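Local coordinates for HTH marR-type domain-containing protein (Streptococcus agalactiae serotype III, PDB 7DVU), which binds heme and, judging from its MarR family membership, probably acts as a DNA-binding transcription factor, at residues A[33-38]-A[70-75]. Numbering follows the deposited sequence.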
loop_
_atom_site.group_PDB
_atom_site.type_symbol
_atom_site.label_atom_id
_atom_site.label_comp_id
_atom_site.label_asym_id
_atom_site.label_seq_id
_atom_site.Cartn_x
_atom_site.Cartn_y
_atom_site.Cartn_z
ATOM N N GLY A 33 -15.369 1.431 -7.497
ATOM C CA GLY A 33 -15.213 -0.017 -7.406
ATOM C C GLY A 33 -16.335 -0.815 -8.082
ATOM O O GLY A 33 -16.638 -0.592 -9.254
ATOM N N PRO A 34 -16.967 -1.789 -7.380
ATOM C CA PRO A 34 -17.953 -2.685 -7.992
ATOM C C PRO A 34 -19.242 -2.054 -8.534
ATOM O O PRO A 34 -19.815 -2.599 -9.464
ATOM C CB PRO A 34 -18.258 -3.747 -6.917
ATOM C CG PRO A 34 -17.839 -3.101 -5.616
ATOM C CD PRO A 34 -16.729 -2.123 -5.965
ATOM N N GLN A 35 -19.693 -0.925 -7.970
ATOM C CA GLN A 35 -20.857 -0.251 -8.530
ATOM C C GLN A 35 -20.528 0.132 -9.975
ATOM O O GLN A 35 -21.285 -0.170 -10.905
ATOM C CB GLN A 35 -21.274 0.958 -7.681
ATOM C CG GLN A 35 -21.944 0.564 -6.379
ATOM C CD GLN A 35 -22.563 1.741 -5.665
ATOM O OE1 GLN A 35 -23.294 2.552 -6.238
ATOM N NE2 GLN A 35 -22.290 1.832 -4.378
ATOM N N GLY A 36 -19.369 0.780 -10.154
ATOM C CA GLY A 36 -18.957 1.257 -11.463
ATOM C C GLY A 36 -18.793 0.114 -12.463
ATOM O O GLY A 36 -19.100 0.313 -13.645
ATOM N N HIS A 37 -18.297 -1.057 -11.987
ATOM C CA HIS A 37 -18.080 -2.190 -12.869
ATOM C C HIS A 37 -19.418 -2.638 -13.440
ATOM O O HIS A 37 -19.525 -2.876 -14.628
ATOM C CB HIS A 37 -17.349 -3.348 -12.143
ATOM C CG HIS A 37 -16.999 -4.506 -13.027
ATOM N ND1 HIS A 37 -17.912 -5.486 -13.397
ATOM C CD2 HIS A 37 -15.828 -4.889 -13.582
ATOM C CE1 HIS A 37 -17.322 -6.388 -14.163
ATOM N NE2 HIS A 37 -16.043 -6.052 -14.276
ATOM N N LEU A 38 -20.422 -2.749 -12.568
ATOM C CA LEU A 38 -21.746 -3.216 -12.911
ATOM C C LEU A 38 -22.448 -2.181 -13.800
ATOM O O LEU A 38 -23.063 -2.535 -14.794
ATOM C CB LEU A 38 -22.514 -3.447 -11.603
ATOM C CG LEU A 38 -23.641 -4.472 -11.743
ATOM C CD1 LEU A 38 -23.101 -5.741 -12.395
ATOM C CD2 LEU A 38 -24.245 -4.791 -10.389
ATOM N N VAL A 70 -26.448 -4.411 -4.941
ATOM C CA VAL A 70 -27.516 -4.005 -5.850
ATOM C C VAL A 70 -28.573 -3.164 -5.131
ATOM O O VAL A 70 -29.155 -2.271 -5.738
ATOM C CB VAL A 70 -28.134 -5.166 -6.648
ATOM C CG1 VAL A 70 -27.061 -5.792 -7.516
ATOM C CG2 VAL A 70 -28.865 -6.192 -5.767
ATOM N N LYS A 71 -28.841 -3.479 -3.861
ATOM C CA LYS A 71 -29.767 -2.695 -3.058
ATOM C C LYS A 71 -29.259 -1.255 -2.926
ATOM O O LYS A 71 -30.057 -0.305 -2.953
ATOM C CB LYS A 71 -30.016 -3.380 -1.707
ATOM C CG LYS A 71 -30.788 -2.567 -0.675
ATOM C CD LYS A 71 -31.114 -3.332 0.601
ATOM C CE LYS A 71 -31.607 -2.436 1.724
ATOM N NZ LYS A 71 -32.259 -3.202 2.823
ATOM N N ARG A 72 -27.928 -1.100 -2.808
ATOM C CA ARG A 72 -27.317 0.220 -2.672
ATOM C C ARG A 72 -27.354 0.959 -4.014
ATOM O O ARG A 72 -27.609 2.158 -4.065
ATOM C CB ARG A 72 -25.885 0.124 -2.137
ATOM C CG ARG A 72 -25.774 0.174 -0.619
ATOM C CD ARG A 72 -24.517 -0.506 -0.105
ATOM N NE ARG A 72 -23.328 -0.264 -0.922
ATOM C CZ ARG A 72 -22.397 -1.179 -1.219
ATOM N NH1 ARG A 72 -22.518 -2.429 -0.799
ATOM N NH2 ARG A 72 -21.350 -0.841 -1.956
ATOM N N MET A 73 -27.103 0.230 -5.104
ATOM C CA MET A 73 -27.208 0.804 -6.428
ATOM C C MET A 73 -28.644 1.257 -6.717
ATOM O O MET A 73 -28.834 2.309 -7.326
ATOM C CB MET A 73 -26.711 -0.192 -7.473
ATOM C CG MET A 73 -25.232 -0.445 -7.319
ATOM S SD MET A 73 -24.591 -1.622 -8.482
ATOM C CE MET A 73 -24.761 -0.710 -10.022
ATOM N N GLU A 74 -29.636 0.497 -6.218
ATOM C CA GLU A 74 -31.036 0.847 -6.359
ATOM C C GLU A 74 -31.378 2.100 -5.540
ATOM O O GLU A 74 -32.136 2.942 -6.013
ATOM C CB GLU A 74 -31.967 -0.305 -5.990
ATOM C CG GLU A 74 -33.406 0.066 -6.268
ATOM C CD GLU A 74 -34.424 -1.046 -6.219
ATOM O OE1 GLU A 74 -34.407 -1.807 -5.231
ATOM O OE2 GLU A 74 -35.240 -1.133 -7.190
ATOM N N LYS A 75 -30.829 2.189 -4.325
ATOM C CA LYS A 75 -30.939 3.352 -3.466
ATOM C C LYS A 75 -30.427 4.571 -4.221
ATOM O O LYS A 75 -31.146 5.561 -4.308
ATOM C CB LYS A 75 -30.125 3.170 -2.183
ATOM C CG LYS A 75 -30.861 2.533 -1.010
ATOM C CD LYS A 75 -29.926 1.926 0.024
ATOM C CE LYS A 75 -30.621 1.529 1.310
ATOM N NZ LYS A 75 -30.879 2.700 2.187
#
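Gln35 and Met73 meet because each sets its CG anti to its own carbonyl carbon, beside the backbone N, which lets two long chains, neither branched at CB, run antiparallel alongside one another. They lie in the winged helix-turn-helix domain of the MarR fold, where helix 34-44 packs across helix 63-76, the helix that follows 52-59 and, by its place in the motif, probably serves DNA recognition. Their short axes cross at -78° and stand 10.7 Å apart, wide enough for a layer of side chains between the backbones. The aliphatic part of Gln35 suits this buried layer: its CG packs on Met73 CG at 3.6 Å. Its polar end still needs a partner, and Gln35 OE1 finds one in a hydrogen bond from Asn76 ND2, about one turn after Met73 on helix 63-76. At the exposed border the Arg72 side chain crosses that of Gln35 at about a right angle, amide and guanidinium planes 69° apart; Arg72 NH2 comes within 3.7 Å of Gln35 NE2, a contact between two donors and no hydrogen bond. Leu38 completes the apolar side, its CD2 lying 3.7 Å from Met73 SD. Val70, which turns its CB away from the first helix, meets Leu38 CD2 through CG1 and also packs on Ile79 and Ile81 of wing strand 79-83. Methionine fits the middle because its flexible thioether bends at the end, at chi3 68°, and tucks the methyl against the first helix: Met73 CE rests 3.6 Å from the backbone Gln35 O.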